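Local coordinates for uncharacterized lipoprotein GfcB (PDB 2IN5) that is of uncharacterized function but, as a GfcB/YjbF-family lipoprotein of the cell membrane, is probably linked to group 4 capsule polysaccharide, at residues L51-I54 with S59-L62; L77-V80 with N84-L87. One frame throughout, in Å; residues are numbered along the deposited sequence.

Contact 1 of 2, residues L51-I54 with S59-L62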
loop_
_atom_site.group_PDB
_atom_site.type_symbol
_atom_site.label_atom_id
_atom_site.label_comp_id
_atom_site.label_asym_id
_atom_site.label_seq_id
_atom_site.Cartn_x
_atom_site.Cartn_y
_atom_site.Cartn_z
ATOM N N LEU A 51 -3.345 -11.136 2.185
ATOM C CA LEU A 51 -3.565 -9.712 2.443
ATOM C C LEU A 51 -2.241 -9.105 2.819
ATOM O O LEU A 51 -1.720 -9.343 3.910
ATOM C CB LEU A 51 -4.577 -9.485 3.578
ATOM C CG LEU A 51 -4.799 -8.045 4.087
ATOM C CD1 LEU A 51 -5.230 -7.117 2.943
ATOM C CD2 LEU A 51 -5.865 -8.068 5.174
ATOM N N GLY A 52 -1.693 -8.319 1.903
ATOM C CA GLY A 52 -0.412 -7.690 2.150
ATOM C C GLY A 52 -0.495 -6.498 3.083
ATOM O O GLY A 52 0.277 -6.406 4.030
ATOM N N TYR A 53 -1.429 -5.586 2.833
ATOM C CA TYR A 53 -1.532 -4.403 3.676
ATOM C C TYR A 53 -2.815 -3.629 3.472
ATOM O O TYR A 53 -3.546 -3.859 2.508
ATOM C CB TYR A 53 -0.332 -3.494 3.422
ATOM C CG TYR A 53 -0.004 -3.329 1.952
ATOM C CD1 TYR A 53 -0.669 -2.388 1.166
ATOM C CD2 TYR A 53 0.958 -4.131 1.342
ATOM C CE1 TYR A 53 -0.379 -2.250 -0.191
ATOM C CE2 TYR A 53 1.252 -4.002 -0.012
ATOM C CZ TYR A 53 0.584 -3.062 -0.770
ATOM O OH TYR A 53 0.898 -2.928 -2.103
ATOM N N ILE A 54 -3.097 -2.713 4.389
ATOM C CA ILE A 54 -4.319 -1.919 4.286
ATOM C C ILE A 54 -4.004 -0.434 4.305
ATOM O O ILE A 54 -3.247 0.034 5.148
ATOM C CB ILE A 54 -5.295 -2.240 5.442
ATOM C CG1 ILE A 54 -5.533 -3.756 5.514
ATOM C CG2 ILE A 54 -6.610 -1.510 5.233
ATOM C CD1 ILE A 54 -6.367 -4.191 6.708
ATOM N N SER A 59 -8.245 -2.841 1.508
ATOM C CA SER A 59 -7.474 -4.069 1.676
ATOM C C SER A 59 -6.768 -4.444 0.384
ATOM O O SER A 59 -7.419 -4.657 -0.635
ATOM C CB SER A 59 -8.394 -5.220 2.090
ATOM O OG SER A 59 -8.983 -4.991 3.357
ATOM N N LYS A 60 -5.442 -4.527 0.413
ATOM C CA LYS A 60 -4.698 -4.893 -0.794
ATOM C C LYS A 60 -4.182 -6.327 -0.727
ATOM O O LYS A 60 -3.268 -6.621 0.035
ATOM C CB LYS A 60 -3.517 -3.949 -1.011
ATOM C CG LYS A 60 -3.889 -2.600 -1.584
ATOM C CD LYS A 60 -4.411 -1.652 -0.535
ATOM C CE LYS A 60 -4.681 -0.289 -1.157
ATOM N NZ LYS A 60 -3.475 0.235 -1.858
ATOM N N TRP A 61 -4.771 -7.199 -1.541
ATOM C CA TRP A 61 -4.401 -8.611 -1.594
ATOM C C TRP A 61 -3.396 -8.908 -2.712
ATOM O O TRP A 61 -3.545 -8.444 -3.840
ATOM C CB TRP A 61 -5.649 -9.468 -1.790
ATOM C CG TRP A 61 -6.767 -9.106 -0.863
ATOM C CD1 TRP A 61 -7.590 -8.020 -0.959
ATOM C CD2 TRP A 61 -7.180 -9.818 0.311
ATOM N NE1 TRP A 61 -8.490 -8.011 0.079
ATOM C CE2 TRP A 61 -8.263 -9.103 0.875
ATOM C CE3 TRP A 61 -6.741 -10.988 0.941
ATOM C CZ2 TRP A 61 -8.918 -9.522 2.041
ATOM C CZ3 TRP A 61 -7.388 -11.409 2.102
ATOM C CH2 TRP A 61 -8.467 -10.674 2.639
ATOM N N LEU A 62 -2.379 -9.696 -2.389
ATOM C CA LEU A 62 -1.331 -10.038 -3.341
ATOM C C LEU A 62 -1.286 -11.511 -3.708
ATOM O O LEU A 62 -1.352 -12.370 -2.836
ATOM C CB LEU A 62 0.016 -9.642 -2.755
ATOM C CG LEU A 62 0.170 -8.152 -2.471
ATOM C CD1 LEU A 62 1.381 -7.916 -1.598
ATOM C CD2 LEU A 62 0.277 -7.404 -3.787
#

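Contact 2 of 2, residues L77-V80 with N84-L87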
loop_
_atom_site.group_PDB
_atom_site.type_symbol
_atom_site.label_atom_id
_atom_site.label_comp_id
_atom_site.label_asym_id
_atom_site.label_seq_id
_atom_site.Cartn_x
_atom_site.Cartn_y
_atom_site.Cartn_z
ATOM N N LEU A 77 -12.937 -3.107 -5.641
ATOM C CA LEU A 77 -12.764 -1.701 -5.977
ATOM C C LEU A 77 -11.692 -1.425 -7.026
ATOM O O LEU A 77 -11.753 -0.413 -7.727
ATOM C CB LEU A 77 -12.427 -0.910 -4.720
ATOM C CG LEU A 77 -13.490 -0.953 -3.622
ATOM C CD1 LEU A 77 -12.902 -0.360 -2.372
ATOM C CD2 LEU A 77 -14.759 -0.206 -4.058
ATOM N N LYS A 78 -10.706 -2.307 -7.137
ATOM C CA LYS A 78 -9.642 -2.098 -8.108
ATOM C C LYS A 78 -8.738 -3.319 -8.226
ATOM O O LYS A 78 -8.537 -4.036 -7.252
ATOM C CB LYS A 78 -8.818 -0.874 -7.691
ATOM C CG LYS A 78 -7.739 -0.440 -8.670
ATOM C CD LYS A 78 -6.832 0.604 -8.041
ATOM C CE LYS A 78 -5.612 0.883 -8.907
ATOM N NZ LYS A 78 -4.466 1.398 -8.082
ATOM N N THR A 79 -8.217 -3.563 -9.423
ATOM C CA THR A 79 -7.300 -4.679 -9.645
ATOM C C THR A 79 -6.083 -4.184 -10.417
ATOM O O THR A 79 -6.154 -3.186 -11.136
ATOM C CB THR A 79 -7.946 -5.855 -10.436
ATOM O OG1 THR A 79 -8.377 -5.404 -11.728
ATOM C CG2 THR A 79 -9.131 -6.430 -9.668
ATOM N N VAL A 80 -4.965 -4.883 -10.256
ATOM C CA VAL A 80 -3.726 -4.515 -10.923
ATOM C C VAL A 80 -2.969 -5.739 -11.425
ATOM O O VAL A 80 -2.905 -6.748 -10.733
ATOM C CB VAL A 80 -2.800 -3.747 -9.966
ATOM C CG1 VAL A 80 -1.524 -3.351 -10.687
ATOM C CG2 VAL A 80 -3.516 -2.519 -9.423
ATOM N N ASN A 84 -7.483 -8.248 -17.533
ATOM C CA ASN A 84 -8.412 -7.131 -17.549
ATOM C C ASN A 84 -8.491 -6.603 -16.129
ATOM O O ASN A 84 -8.573 -7.385 -15.180
ATOM C CB ASN A 84 -9.788 -7.585 -18.029
ATOM C CG ASN A 84 -9.757 -8.113 -19.444
ATOM O OD1 ASN A 84 -8.978 -7.642 -20.270
ATOM N ND2 ASN A 84 -10.612 -9.079 -19.738
ATOM N N ASN A 85 -8.479 -5.282 -15.988
ATOM C CA ASN A 85 -8.486 -4.657 -14.672
ATOM C C ASN A 85 -9.627 -3.699 -14.375
ATOM O O ASN A 85 -10.119 -3.006 -15.258
ATOM C CB ASN A 85 -7.177 -3.896 -14.466
ATOM C CG ASN A 85 -5.964 -4.797 -14.488
ATOM O OD1 ASN A 85 -5.805 -5.654 -13.631
ATOM N ND2 ASN A 85 -5.093 -4.599 -15.471
ATOM N N LEU A 86 -10.051 -3.668 -13.119
ATOM C CA LEU A 86 -11.085 -2.733 -12.717
ATOM C C LEU A 86 -10.231 -1.514 -12.376
ATOM O O LEU A 86 -9.301 -1.610 -11.574
ATOM C CB LEU A 86 -11.837 -3.261 -11.489
ATOM C CG LEU A 86 -12.793 -2.305 -10.761
ATOM C CD1 LEU A 86 -13.917 -1.831 -11.666
ATOM C CD2 LEU A 86 -13.346 -3.032 -9.552
ATOM N N LEU A 87 -10.524 -0.376 -12.987
ATOM C CA LEU A 87 -9.702 0.799 -12.749
ATOM C C LEU A 87 -10.235 1.762 -11.710
ATOM O O LEU A 87 -9.468 2.437 -11.027
ATOM C CB LEU A 87 -9.460 1.553 -14.065
ATOM C CG LEU A 87 -8.707 0.788 -15.157
ATOM C CD1 LEU A 87 -8.489 1.693 -16.361
ATOM C CD2 LEU A 87 -7.366 0.293 -14.610
#

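Contact 1 of 2, residues L51-I54 with S59-L62
A classic beta bulge interrupts the antiparallel hairpin of strands 47-55 and 58-62 where G52 and Y53 together face K60. Two backbone bonds frame it. The amide of G52 gives its proton to K60 O in the carbonyl plane (N to O 3.0 Å, bent to 140° at the hydrogen), whereas K60 N reaches Y53 O at 2.9 Å almost head-on, with a C=O...N angle of 175°. The extra residue shifts the register by one, so that L51 still pairs with W61 and I54 with S59 on one face. There L51 CB lies over the six-membered ring of W61, a CH-pi contact 3.9 Å from the centroid. With CG anti to the backbone N (chi1 173°), the branch continues over the same indole face, CD1 standing above its centre and 3.5 Å from K60 O. W61 NE1, on the five-membered ring, is hydrogen-bonded to T71 OG1 of strand 68-72, which limits how the indole can turn. Replacing W61 by alanine would strip the aromatic face from L51 and is likely to leave T71 OG1 without its indole N-H partner. On the other face the Y53 ring meets K60 obliquely, CE1 lying 3.7 Å from K60 CB, and L62 CD1 approaches the same ring at Y53 CE2 (4.2 Å). K60 bends away to a salt bridge with E55, and the Y53 ring stacks on Y53 of the second subunit. Two residues set against one, with the register moved by one, define the classic bulge of antiparallel sheet.

Contact 2 of 2, residues L77-V80 with N84-L87
T79 and L86 form the tight part of this contact, where strand 75-80 meets the start of strand 86-89 across a short turn. T79 N donates to L86 O over 3.1 Å, nearly straight at 168° and on a lone pair of the carbonyl. The return bond comes from L86 N, yet it ends on the hydroxyl of T79, with 2.8 Å between L86 N and T79 OG1. The threonine can take it because OG1 stands between its own backbone N and carbonyl carbon (chi1 60°), turned to the incoming chain. That hydroxyl in turn donates to N85 OD1 at 3.2 Å, in the plane of the amide, and the same OD1 accepts from L82 N within the turn. Beside this polar cluster, L86 CD2 presses on the backbone of L77, 3.4 Å from L77 C. Packing is looser at the margins. K78 meets L86 O through its CA-H and the first carbons of its side chain, CG lying 3.5 Å from L86 O, before its extended chain leads the amine away from L86 and L87. L77, K78, V80 and L87 are all partly exposed, and the CB atoms of L77, V80 and L87 point away from the opposing segment. Since T79 OG1 both accepts and donates, a side-chain hydroxyl does here what a second backbone carbonyl would do in a regular antiparallel pair, and its proton is directed to N85 OD1, a longer bond that links the strand to the turn.

Overall arrangement
The two contacts follow one another along the chain, 51-54 with 59-62 closing before 77-80 with 84-87 begins. Their centres lie about 14 Å apart and their nearest atoms about 6 Å, so they do not touch. Strand 68-72 bridges them: it pairs with strand 58-62 of contact 1 and with strand 75-80 of contact 2. Contact 1 is largely buried and reaches the second subunit, while no other chain of the assembly touches contact 2. In this mostly antiparallel beta protein, contact 2 brings together strands 75-80 and 86-89, the two ends of the strand order, through a short connection, whereas contact 1 is an inner hairpin beside the dimer interface.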